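Periplasmic His/Glu/Gln/Arg/opine family-binding protein (Silicibacter pomeroyi, PDB 3I6V) binds lysine in the periplasm, in the cleft between its two lobes, and probably delivers such amino acids to a membrane ABC transporter. Local coordinates at residues A[31-36]-A[209-214]; A[18-21]-A[27-30]; A[129-134]-A[143-148]; A[136-141]-A[153-158]; A[76-79]-A[83-86]. One frame throughout, in Å; residues are numbered along the deposited sequence.

The contacts fall into two groups, one on each lobe of a periplasmic binding protein, with the bound lysine in the cleft between. Contacts 1 and 2 adjoin, their centres about 10 Å apart, because strand 27-28 runs straight into helix 30-42 and the Phe30 ring packs on Met211. Contacts 3 and 4 are neighbours in the other lobe, centres about 9 Å apart, and share helix 134-142. Contact 5 is about 21 Å from contact 1, centre to centre, and grips the ligand carboxylate through Arg78. Pro134 of contact 3 also lines the pocket. Between the groups, Tyr18 of contact 2 packs against Asp154 of contact 4, with 3.5 Å from Tyr18 OH to Asp154 CB.

Contact 1: residues A[31-36]-A[209-214]; sequences ERELGD and NTMIKK
Glu33 and Lys214 join two antiparallel helices through a salt bridge, with Lys214 NZ 2.9 Å from Glu33 OE1. The ammonium comes in from above the carboxylate plane, 41° out of it, at the end of an extended lysine chain. Beside this bridge lies the apolar half of the contact. Met211 sends its sulfur to the backbone of Leu34, 3.5 Å from Met211 SD to Leu34 N, and also against the flank of the leucine, where Leu34 CB is 3.7 Å from Met211 SD. A bend at the last torsion of the methionine (chi3 -57°) turns its methyl toward the glutamate, bringing Met211 CE to 3.5 Å from Glu33 OE2. Glu33 OE1 also accepts a hydrogen bond from Trp215 NE1, a second grip that helps fix the carboxylate. With an alanine here, the Lys214 ammonium and the Trp215 indole N-H would probably be left without this acceptor and the methyl end of Met211 uncovered. The short helical segments run at 165° to each other, their axes 10.8 Å apart, so long side chains do the bridging. Met202 of helix 189-204 packs on both Leu34 and Met211, and Phe30, at the start of helix 30-42, lies against Met211 and Ile212.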
# COMPACT_ATOMS: atom_id res chain seq x y z
N GLU A 31 2.13 -5.92 -7.19
CA GLU A 31 3.10 -4.94 -7.62
C GLU A 31 4.32 -5.52 -8.29
O GLU A 31 4.96 -4.83 -9.09
CB GLU A 31 3.47 -4.01 -6.45
CG GLU A 31 2.25 -3.13 -6.12
CD GLU A 31 2.39 -2.31 -4.86
OE1 GLU A 31 3.06 -2.77 -3.90
OE2 GLU A 31 1.82 -1.19 -4.83
N ARG A 32 4.66 -6.77 -7.98
CA ARG A 32 5.73 -7.45 -8.72
C ARG A 32 5.26 -7.62 -10.15
O ARG A 32 5.99 -7.30 -11.08
CB ARG A 32 6.03 -8.87 -8.15
CG ARG A 32 7.00 -9.69 -9.05
CD ARG A 32 8.34 -8.97 -9.02
NE ARG A 32 9.38 -9.46 -9.95
CZ ARG A 32 10.42 -10.20 -9.57
NH1 ARG A 32 10.53 -10.61 -8.30
NH2 ARG A 32 11.35 -10.55 -10.47
N GLU A 33 4.07 -8.18 -10.32
CA GLU A 33 3.55 -8.41 -11.66
C GLU A 33 3.35 -7.09 -12.41
O GLU A 33 3.68 -6.96 -13.60
CB GLU A 33 2.23 -9.15 -11.59
CG GLU A 33 1.82 -9.70 -12.94
CD GLU A 33 0.46 -10.35 -12.95
OE1 GLU A 33 -0.02 -10.83 -11.90
OE2 GLU A 33 -0.14 -10.39 -14.04
N LEU A 34 2.80 -6.11 -11.70
CA LEU A 34 2.56 -4.81 -12.34
C LEU A 34 3.88 -4.15 -12.73
O LEU A 34 4.06 -3.77 -13.88
CB LEU A 34 1.75 -3.89 -11.42
CG LEU A 34 1.56 -2.46 -11.95
CD1 LEU A 34 0.67 -2.46 -13.23
CD2 LEU A 34 0.96 -1.62 -10.87
N GLY A 35 4.80 -4.05 -11.78
CA GLY A 35 6.07 -3.40 -12.00
C GLY A 35 6.84 -4.01 -13.17
O GLY A 35 7.40 -3.27 -14.02
N ASP A 36 6.89 -5.35 -13.22
CA ASP A 36 7.55 -6.04 -14.34
C ASP A 36 6.89 -5.70 -15.66
O ASP A 36 7.58 -5.47 -16.66
CB ASP A 36 7.54 -7.57 -14.16
CG ASP A 36 8.46 -8.04 -13.04
OD1 ASP A 36 9.39 -7.29 -12.61
OD2 ASP A 36 8.28 -9.21 -12.63
N ASN A 209 -7.05 -3.50 -15.28
CA ASN A 209 -8.28 -4.01 -14.64
C ASN A 209 -8.23 -5.51 -14.35
O ASN A 209 -8.63 -5.94 -13.28
CB ASN A 209 -9.52 -3.71 -15.47
CG ASN A 209 -9.92 -2.26 -15.40
OD1 ASN A 209 -9.40 -1.49 -14.59
ND2 ASN A 209 -10.88 -1.88 -16.26
N THR A 210 -7.73 -6.28 -15.32
CA THR A 210 -7.60 -7.75 -15.18
C THR A 210 -6.64 -8.07 -14.06
O THR A 210 -6.95 -8.90 -13.22
CB THR A 210 -7.12 -8.41 -16.48
OG1 THR A 210 -7.99 -8.03 -17.55
CG2 THR A 210 -7.11 -9.98 -16.36
N MET A 211 -5.47 -7.42 -14.04
CA MET A 211 -4.49 -7.61 -12.96
C MET A 211 -5.09 -7.25 -11.61
O MET A 211 -4.92 -7.98 -10.65
CB MET A 211 -3.18 -6.85 -13.26
CG MET A 211 -1.97 -7.24 -12.41
SD MET A 211 -0.43 -6.48 -12.90
CE MET A 211 -0.27 -6.99 -14.62
N ILE A 212 -5.86 -6.16 -11.54
CA ILE A 212 -6.47 -5.78 -10.30
C ILE A 212 -7.46 -6.85 -9.78
O ILE A 212 -7.43 -7.22 -8.60
CB ILE A 212 -7.19 -4.42 -10.39
CG1 ILE A 212 -6.17 -3.28 -10.58
CG2 ILE A 212 -8.00 -4.22 -9.13
CD1 ILE A 212 -6.81 -1.89 -10.81
N LYS A 213 -8.35 -7.32 -10.66
CA LYS A 213 -9.33 -8.36 -10.28
C LYS A 213 -8.60 -9.66 -9.90
O LYS A 213 -8.94 -10.27 -8.90
CB LYS A 213 -10.38 -8.58 -11.40
CG LYS A 213 -11.40 -7.45 -11.52
CD LYS A 213 -12.22 -7.54 -12.80
CE LYS A 213 -13.18 -6.34 -12.93
NZ LYS A 213 -13.24 -5.84 -14.38
N LYS A 214 -7.59 -10.06 -10.68
CA LYS A 214 -6.78 -11.25 -10.35
C LYS A 214 -6.31 -11.20 -8.87
O LYS A 214 -6.51 -12.17 -8.10
CB LYS A 214 -5.59 -11.37 -11.31
CG LYS A 214 -4.69 -12.57 -11.04
CD LYS A 214 -3.42 -12.52 -11.91
CE LYS A 214 -2.41 -13.60 -11.47
NZ LYS A 214 -1.17 -13.49 -12.28

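Contact 2: residues A[18-21]-A[27-30]; sequences YNFI and VDGF
A beta hairpin made by strands 19-21 and 27-28 brings Phe20 opposite Asp28 as an antiparallel hydrogen-bonded pair. Asp28 N donates to Phe20 O at 2.8 Å, and Phe20 N returns a bond to Asp28 O at 3.0 Å. The two side chains lie side by side on one face of the sheet. Phe20 CG sits between its own backbone N and carbonyl carbon (chi1 63°), which lays the ring over the neighbouring strand. Asp28 CB makes a CH-pi contact with one ring face, 3.9 Å from the ring centroid, and the carboxylate is turned only 15° from the ring plane. An alanine in place of Phe20 would probably strip this cover from the Asp28 methylene and expose the nearby Gly29 backbone. Across the next, non-hydrogen-bonded pair, on the other face, Ile21 CD1 meets Val27 CG2 at 3.9 Å. The hairpin belongs to a three-stranded antiparallel sheet with strand 14-15 at its far edge, and Tyr18 and Asn19 form a classic bulge opposite Tyr15. Asp28 OD1 accepts from Gly29 N at 2.7 Å, and Asp28 OD2 from Asn22. Gly29 is the N-cap of helix 30-42; a side chain there would collide with Tyr18 O.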
# COMPACT_ATOMS: atom_id res chain seq x y z
N TYR A 18 -0.46 -6.59 -2.05
CA TYR A 18 0.25 -5.61 -2.88
C TYR A 18 1.68 -6.05 -3.19
O TYR A 18 2.09 -6.12 -4.35
CB TYR A 18 0.32 -4.24 -2.16
CG TYR A 18 -1.01 -3.63 -1.85
CD1 TYR A 18 -1.67 -3.91 -0.65
CD2 TYR A 18 -1.62 -2.76 -2.76
CE1 TYR A 18 -2.93 -3.33 -0.34
CE2 TYR A 18 -2.89 -2.15 -2.48
CZ TYR A 18 -3.52 -2.43 -1.27
OH TYR A 18 -4.74 -1.85 -0.97
N ASN A 19 2.44 -6.29 -2.12
CA ASN A 19 3.82 -6.73 -2.23
C ASN A 19 4.24 -7.62 -1.03
O ASN A 19 3.73 -7.47 0.10
CB ASN A 19 4.78 -5.53 -2.37
CG ASN A 19 4.75 -4.61 -1.16
OD1 ASN A 19 5.43 -4.86 -0.15
ND2 ASN A 19 3.98 -3.52 -1.26
N PHE A 20 5.14 -8.57 -1.28
CA PHE A 20 5.64 -9.45 -0.20
C PHE A 20 6.89 -10.19 -0.69
O PHE A 20 7.15 -10.19 -1.88
CB PHE A 20 4.53 -10.39 0.37
CG PHE A 20 3.96 -11.36 -0.63
CD1 PHE A 20 2.88 -11.01 -1.43
CD2 PHE A 20 4.46 -12.67 -0.72
CE1 PHE A 20 2.35 -11.91 -2.36
CE2 PHE A 20 3.92 -13.60 -1.62
CZ PHE A 20 2.87 -13.23 -2.45
N ILE A 21 7.67 -10.77 0.23
CA ILE A 21 8.80 -11.61 -0.15
C ILE A 21 8.30 -13.05 -0.08
O ILE A 21 7.82 -13.49 0.96
CB ILE A 21 10.02 -11.42 0.80
CG1 ILE A 21 10.38 -9.94 0.95
CG2 ILE A 21 11.23 -12.33 0.35
CD1 ILE A 21 10.76 -9.22 -0.38
N VAL A 27 10.70 -10.84 -4.44
CA VAL A 27 9.55 -9.95 -4.37
C VAL A 27 8.40 -10.55 -5.19
O VAL A 27 8.61 -11.00 -6.30
CB VAL A 27 9.96 -8.53 -4.96
CG1 VAL A 27 8.75 -7.68 -5.20
CG2 VAL A 27 10.88 -7.85 -4.00
N ASP A 28 7.19 -10.51 -4.64
CA ASP A 28 6.04 -11.13 -5.25
C ASP A 28 4.84 -10.23 -4.95
O ASP A 28 4.96 -9.25 -4.23
CB ASP A 28 5.84 -12.51 -4.58
CG ASP A 28 5.12 -13.51 -5.48
OD1 ASP A 28 4.28 -13.10 -6.33
OD2 ASP A 28 5.36 -14.75 -5.30
N GLY A 29 3.68 -10.56 -5.50
CA GLY A 29 2.49 -9.77 -5.25
C GLY A 29 2.00 -9.02 -6.48
O GLY A 29 2.58 -9.10 -7.55
N PHE A 30 0.90 -8.31 -6.31
CA PHE A 30 0.32 -7.48 -7.37
C PHE A 30 1.36 -6.58 -8.03
O PHE A 30 1.46 -6.50 -9.26
CB PHE A 30 -0.83 -6.63 -6.79
CG PHE A 30 -1.37 -5.63 -7.77
CD1 PHE A 30 -2.18 -6.04 -8.83
CD2 PHE A 30 -1.07 -4.28 -7.62
CE1 PHE A 30 -2.69 -5.11 -9.74
CE2 PHE A 30 -1.57 -3.32 -8.53
CZ PHE A 30 -2.37 -3.73 -9.59

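Contact 3: residues A[129-134]-A[143-148]; sequences VEFATP and NGEADA
The Phe131 ring presents its edge to the Glu145 carboxylate, which lies near the ring plane with its own plane turned 75° from it. Glu145 OE2 is 3.6 Å from Phe131 CZ, and Glu145 CD lies 3.9 Å from that same ring carbon. Helix 134-142 supplies further packing for the ring through Glu136, Thr137 and Ala140. The two side chains reach for each other from the two sides of the contact: Glu145 CG is anti to the backbone N (chi1 162°), and the chain beyond it is extended, so the acid reaches across from the loop that follows the helix. Val129 is a looser neighbour, its CG2 at 4.2 Å from Glu145 OE2. The contact spans a beta-alpha-beta connection, in which strand 127-131 leads into helix 134-142 and the chain then returns through a loop to strand 148-152. Thr133 caps the start of that helix by accepting from Glu136 N, and Gly144 ends it in a Schellman motif. Pro134, next to Thr133, touches the bound lysine. With the carboxylate at the ring rim, the partly positive C-H edge faces negative oxygen, which is consistent with a weak electrostatic attraction on top of the packing at this surface.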
# COMPACT_ATOMS: atom_id res chain seq x y z
N VAL A 129 -1.37 4.25 18.44
CA VAL A 129 -0.06 3.59 18.57
C VAL A 129 0.45 3.14 17.19
O VAL A 129 -0.25 2.44 16.43
CB VAL A 129 -0.07 2.44 19.66
CG1 VAL A 129 -1.14 1.40 19.36
CG2 VAL A 129 1.32 1.79 19.79
N GLU A 130 1.67 3.54 16.87
CA GLU A 130 2.28 3.26 15.57
C GLU A 130 3.21 2.05 15.59
O GLU A 130 3.96 1.90 16.53
CB GLU A 130 3.09 4.47 15.13
CG GLU A 130 2.18 5.63 14.78
CD GLU A 130 2.93 6.85 14.26
OE1 GLU A 130 3.03 7.00 13.03
OE2 GLU A 130 3.38 7.68 15.08
N PHE A 131 3.15 1.23 14.55
CA PHE A 131 4.01 0.06 14.38
C PHE A 131 4.72 0.12 13.03
O PHE A 131 4.15 0.59 12.04
CB PHE A 131 3.17 -1.24 14.46
CG PHE A 131 2.54 -1.43 15.79
CD1 PHE A 131 1.27 -0.90 16.06
CD2 PHE A 131 3.26 -2.03 16.83
CE1 PHE A 131 0.70 -1.02 17.32
CE2 PHE A 131 2.69 -2.16 18.10
CZ PHE A 131 1.41 -1.65 18.34
N ALA A 132 5.94 -0.40 13.00
CA ALA A 132 6.80 -0.36 11.80
C ALA A 132 6.24 -1.15 10.63
O ALA A 132 6.43 -0.75 9.47
CB ALA A 132 8.25 -0.85 12.16
N THR A 133 5.55 -2.26 10.89
CA THR A 133 5.14 -3.13 9.79
C THR A 133 3.65 -3.39 9.86
O THR A 133 3.06 -3.25 10.93
CB THR A 133 5.88 -4.51 9.82
OG1 THR A 133 5.37 -5.26 10.93
CG2 THR A 133 7.43 -4.35 9.91
N PRO A 134 3.03 -3.81 8.74
CA PRO A 134 1.60 -4.09 8.78
C PRO A 134 1.26 -5.29 9.71
O PRO A 134 0.30 -5.25 10.50
CB PRO A 134 1.29 -4.45 7.33
CG PRO A 134 2.37 -3.69 6.51
CD PRO A 134 3.58 -3.98 7.38
N ASN A 143 -3.37 -9.76 20.21
CA ASN A 143 -2.85 -9.98 21.56
C ASN A 143 -3.41 -9.00 22.61
O ASN A 143 -2.99 -9.01 23.77
CB ASN A 143 -1.32 -10.01 21.53
CG ASN A 143 -0.78 -11.08 20.59
OD1 ASN A 143 -1.37 -12.16 20.46
ND2 ASN A 143 0.32 -10.79 19.91
N GLY A 144 -4.36 -8.15 22.19
CA GLY A 144 -5.07 -7.23 23.11
C GLY A 144 -4.35 -5.96 23.51
O GLY A 144 -4.85 -5.21 24.34
N GLU A 145 -3.17 -5.70 22.94
CA GLU A 145 -2.47 -4.44 23.20
C GLU A 145 -3.23 -3.22 22.61
O GLU A 145 -3.06 -2.10 23.07
CB GLU A 145 -1.01 -4.49 22.70
CG GLU A 145 -0.40 -3.06 22.55
CD GLU A 145 1.02 -3.01 21.94
OE1 GLU A 145 1.58 -4.06 21.52
OE2 GLU A 145 1.57 -1.88 21.88
N ALA A 146 -4.07 -3.46 21.60
CA ALA A 146 -4.83 -2.38 21.00
C ALA A 146 -6.27 -2.80 20.80
O ALA A 146 -6.55 -3.97 20.48
CB ALA A 146 -4.19 -1.94 19.66
N ASP A 147 -7.18 -1.85 20.96
CA ASP A 147 -8.63 -2.05 20.74
C ASP A 147 -9.03 -2.38 19.31
O ASP A 147 -10.00 -3.11 19.06
CB ASP A 147 -9.38 -0.80 21.26
CG ASP A 147 -9.25 -0.64 22.78
OD1 ASP A 147 -8.62 0.34 23.27
OD2 ASP A 147 -9.74 -1.55 23.48
N ALA A 148 -8.31 -1.80 18.34
CA ALA A 148 -8.58 -2.07 16.94
C ALA A 148 -7.38 -1.62 16.10
O ALA A 148 -6.47 -0.96 16.59
CB ALA A 148 -9.86 -1.35 16.48

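Contact 4: residues A[136-141]-A[153-158]; sequences ETIAAV and RDYLVP
Ile138 carries this contact, reaching from helix 134-142 to Tyr155 and Leu156 on helix 153-162. It buries more surface than either partner, and the two carbons of its longer branch, CG1 and CD1, divide the work. Ile138 CG1 touches the phenol oxygen, 3.6 Å from Tyr155 OH. Ile138 CD1 goes further, meeting Leu156 CD2 at 3.8 Å and the ring at Tyr155 CE2 at 4.0 Å, an oblique approach to the aromatic. Ile138 CG1 lies anti to the carbonyl carbon (chi1 -56°), and a second turn at chi2 (-52°) carries CD1 on to both partners. Ile138 and Tyr155 point head-on at each other, whereas the ends of Ile138 and Leu156 overlap side by side, running in opposite senses. The tyrosine ring reaches over because its CG stands anti to the backbone N, with chi1 170°. The helices are linked by strand 148-152, which also lies beneath the contact: Leu156 rests on Ala151 and Thr137 on Val149. Beyond these three residues, the tyrosine ring meets Tyr15, a residue of the lysine pocket, and its hydroxyl packs against Pro134, which also lines that pocket. All three touching residues are buried, and their meeting is aliphatic and aromatic apart from one phenol oxygen set against a methylene, so the two helices are held here by dispersion and hydrophobic burial rather than by directed polar bonds.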
# COMPACT_ATOMS: atom_id res chain seq x y z
N GLU A 136 2.67 -6.21 12.43
CA GLU A 136 2.70 -5.79 13.84
C GLU A 136 1.40 -5.13 14.33
O GLU A 136 1.00 -5.27 15.50
CB GLU A 136 3.90 -4.87 14.11
CG GLU A 136 5.25 -5.61 14.23
CD GLU A 136 6.47 -4.72 13.95
OE1 GLU A 136 6.33 -3.48 13.82
OE2 GLU A 136 7.60 -5.26 13.85
N THR A 137 0.74 -4.38 13.44
CA THR A 137 -0.58 -3.81 13.77
C THR A 137 -1.62 -4.89 13.97
O THR A 137 -2.49 -4.75 14.83
CB THR A 137 -1.09 -2.79 12.68
OG1 THR A 137 -1.44 -3.49 11.47
CG2 THR A 137 -0.01 -1.75 12.37
N ILE A 138 -1.57 -5.96 13.18
CA ILE A 138 -2.55 -7.06 13.34
C ILE A 138 -2.27 -7.79 14.66
O ILE A 138 -3.20 -8.07 15.44
CB ILE A 138 -2.49 -8.08 12.17
CG1 ILE A 138 -2.69 -7.39 10.82
CG2 ILE A 138 -3.48 -9.22 12.37
CD1 ILE A 138 -3.95 -6.49 10.73
N ALA A 139 -0.99 -8.05 14.91
CA ALA A 139 -0.56 -8.73 16.14
C ALA A 139 -0.99 -7.94 17.38
O ALA A 139 -1.40 -8.55 18.39
CB ALA A 139 0.98 -8.96 16.13
N ALA A 140 -0.93 -6.60 17.32
CA ALA A 140 -1.31 -5.77 18.47
C ALA A 140 -2.78 -5.92 18.83
O ALA A 140 -3.15 -5.84 20.01
CB ALA A 140 -0.95 -4.26 18.24
N VAL A 141 -3.62 -6.13 17.84
CA VAL A 141 -5.06 -6.35 18.03
C VAL A 141 -5.32 -7.76 18.59
O VAL A 141 -6.01 -7.91 19.61
CB VAL A 141 -5.84 -6.14 16.72
CG1 VAL A 141 -7.28 -6.63 16.85
CG2 VAL A 141 -5.81 -4.65 16.33
N ARG A 153 -8.40 -1.23 3.52
CA ARG A 153 -9.43 -2.25 3.49
C ARG A 153 -8.95 -3.46 2.67
O ARG A 153 -9.22 -4.61 3.04
CB ARG A 153 -10.76 -1.73 2.91
CG ARG A 153 -11.88 -2.80 3.00
CD ARG A 153 -13.28 -2.29 2.55
NE ARG A 153 -14.17 -3.44 2.56
CZ ARG A 153 -14.82 -3.89 3.63
NH1 ARG A 153 -14.75 -3.25 4.80
NH2 ARG A 153 -15.58 -4.96 3.52
N ASP A 154 -8.27 -3.22 1.55
CA ASP A 154 -7.83 -4.35 0.76
C ASP A 154 -6.74 -5.19 1.41
O ASP A 154 -6.61 -6.39 1.10
CB ASP A 154 -7.49 -3.93 -0.66
CG ASP A 154 -8.74 -3.53 -1.45
OD1 ASP A 154 -9.85 -3.60 -0.88
OD2 ASP A 154 -8.60 -3.14 -2.61
N TYR A 155 -5.97 -4.58 2.31
CA TYR A 155 -5.01 -5.31 3.10
C TYR A 155 -5.78 -6.17 4.13
O TYR A 155 -5.47 -7.37 4.35
CB TYR A 155 -4.04 -4.34 3.81
CG TYR A 155 -3.15 -5.01 4.85
CD1 TYR A 155 -2.15 -5.92 4.47
CD2 TYR A 155 -3.32 -4.74 6.20
CE1 TYR A 155 -1.32 -6.53 5.45
CE2 TYR A 155 -2.52 -5.32 7.16
CZ TYR A 155 -1.54 -6.23 6.79
OH TYR A 155 -0.82 -6.80 7.81
N LEU A 156 -6.79 -5.56 4.75
CA LEU A 156 -7.57 -6.23 5.82
C LEU A 156 -8.53 -7.34 5.35
O LEU A 156 -8.73 -8.30 6.08
CB LEU A 156 -8.32 -5.23 6.70
CG LEU A 156 -7.45 -4.27 7.51
CD1 LEU A 156 -8.30 -3.07 8.02
CD2 LEU A 156 -6.68 -4.94 8.67
N VAL A 157 -9.10 -7.22 4.15
CA VAL A 157 -10.10 -8.21 3.69
C VAL A 157 -9.59 -9.68 3.81
O VAL A 157 -10.24 -10.48 4.50
CB VAL A 157 -10.71 -7.89 2.30
CG1 VAL A 157 -11.45 -9.14 1.70
CG2 VAL A 157 -11.70 -6.66 2.40
N PRO A 158 -8.42 -10.02 3.21
CA PRO A 158 -7.96 -11.42 3.33
C PRO A 158 -7.61 -11.79 4.76
O PRO A 158 -7.74 -12.95 5.15
CB PRO A 158 -6.71 -11.48 2.42
CG PRO A 158 -6.86 -10.28 1.47
CD PRO A 158 -7.50 -9.22 2.37

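Contact 5: residues A[76-79]-A[83-86]; sequences DERD and DFTQ. With NA (sodium ion), chain C; LYS (lysine), chain B.
Arg78 and Phe84 make the close-packed side of this contact, with the arginine methylene against the ring edge: Arg78 CB is 3.6 Å from Phe84 CE1 and lies in the ring plane. The ring thus supports the base of the arginine, whose chain then runs on extended to the ligand. There the guanidinium meets the carboxylate of the bound lysine edge-on, Arg78 NH1 donating to the ligand O at 2.7 Å and Arg78 NH2 to OXT at 2.9 Å, the latter nearly straight at 166°. Two bonds to two oxygens fix the rotation of the carboxylate. Ser73 O and Ala114 O accept further bonds from the same guanidinium and help hold it in place, while Trp53 and Met72 pack beside the arginine.

The other side is more open and polar. Asp79 is exposed, and its carboxylate shares a sodium ion with Asp83. Asp79 binds through both its backbone O, at 2.2 Å from the sodium, and its OD1, while Asp83 OD1 binds at 2.4 Å. Those two carboxylate oxygens lie close together, a proximity the shared sodium probably makes tolerable by offsetting part of their charge, and Ile82 and Glu186 complete the ligands. A water bridges Asp79 OD1 to Phe84 N. An arginine clasping the ligand's alpha-carboxylate in this way is the hallmark of amino-acid-binding proteins of solute-binding family 3.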
# COMPACT_ATOMS: atom_id res chain seq x y z
N ASP A 76 -0.84 15.08 -0.91
CA ASP A 76 -0.22 16.41 -1.08
C ASP A 76 0.99 16.50 -0.19
O ASP A 76 2.00 17.07 -0.58
CB ASP A 76 -1.18 17.56 -0.70
CG ASP A 76 -2.29 17.76 -1.73
OD1 ASP A 76 -2.15 17.28 -2.88
OD2 ASP A 76 -3.31 18.39 -1.39
N GLU A 77 0.89 15.91 1.01
CA GLU A 77 2.01 15.93 1.97
C GLU A 77 3.24 15.22 1.41
O GLU A 77 4.39 15.66 1.62
CB GLU A 77 1.57 15.33 3.34
CG GLU A 77 2.76 14.97 4.26
CD GLU A 77 2.34 14.60 5.67
OE1 GLU A 77 1.12 14.54 5.96
OE2 GLU A 77 3.25 14.37 6.49
N ARG A 78 3.03 14.09 0.72
CA ARG A 78 4.19 13.36 0.19
C ARG A 78 4.68 14.04 -1.07
O ARG A 78 5.84 14.00 -1.39
CB ARG A 78 3.89 11.88 -0.11
CG ARG A 78 3.75 11.06 1.19
CD ARG A 78 2.98 9.76 0.92
NE ARG A 78 2.88 8.95 2.14
CZ ARG A 78 1.98 8.00 2.33
NH1 ARG A 78 1.04 7.80 1.42
NH2 ARG A 78 1.97 7.32 3.47
N ASP A 79 3.78 14.66 -1.78
CA ASP A 79 4.18 15.51 -2.93
C ASP A 79 5.13 16.69 -2.55
O ASP A 79 5.79 17.27 -3.44
CB ASP A 79 2.93 15.96 -3.70
CG ASP A 79 3.25 16.77 -4.96
OD1 ASP A 79 4.14 16.37 -5.78
OD2 ASP A 79 2.60 17.83 -5.13
N ASP A 83 7.63 12.92 -6.26
CA ASP A 83 6.58 13.07 -7.28
C ASP A 83 5.92 11.72 -7.58
O ASP A 83 6.57 10.68 -7.55
CB ASP A 83 7.18 13.61 -8.58
CG ASP A 83 7.30 15.15 -8.61
OD1 ASP A 83 6.83 15.88 -7.69
OD2 ASP A 83 7.92 15.63 -9.58
N PHE A 84 4.62 11.75 -7.86
CA PHE A 84 3.87 10.50 -8.12
C PHE A 84 3.48 10.37 -9.60
O PHE A 84 3.25 11.38 -10.27
CB PHE A 84 2.59 10.48 -7.29
CG PHE A 84 2.80 10.25 -5.82
CD1 PHE A 84 2.84 11.32 -4.94
CD2 PHE A 84 2.92 8.94 -5.31
CE1 PHE A 84 3.02 11.13 -3.56
CE2 PHE A 84 3.09 8.72 -3.93
CZ PHE A 84 3.14 9.81 -3.05
N THR A 85 3.41 9.13 -10.10
CA THR A 85 2.67 8.83 -11.33
C THR A 85 1.19 9.03 -11.05
O THR A 85 0.81 9.25 -9.90
CB THR A 85 2.88 7.33 -11.78
OG1 THR A 85 2.35 6.44 -10.79
CG2 THR A 85 4.33 7.03 -12.02
N GLN A 86 0.35 8.89 -12.07
CA GLN A 86 -1.07 8.71 -11.87
C GLN A 86 -1.30 7.45 -11.01
O GLN A 86 -0.41 6.60 -10.89
CB GLN A 86 -1.74 8.49 -13.24
CG GLN A 86 -1.26 7.19 -13.92
CD GLN A 86 -1.79 7.09 -15.34
OE1 GLN A 86 -3.00 6.95 -15.57
NE2 GLN A 86 -0.90 7.21 -16.29
NA NA C . 6.50 16.66 -5.44
N LYS B . -2.01 3.52 1.25
CA LYS B . -1.68 3.90 2.66
C LYS B . -0.65 5.01 2.70
O LYS B . -0.11 5.35 1.64
CB LYS B . -1.16 2.67 3.45
CG LYS B . 0.19 2.13 2.99
CD LYS B . 0.56 0.85 3.81
CE LYS B . 1.98 0.27 3.45
NZ LYS B . 2.23 -1.05 4.22
OXT LYS B . -0.34 5.57 3.79
O HOH W 1 3.22 14.24 -7.33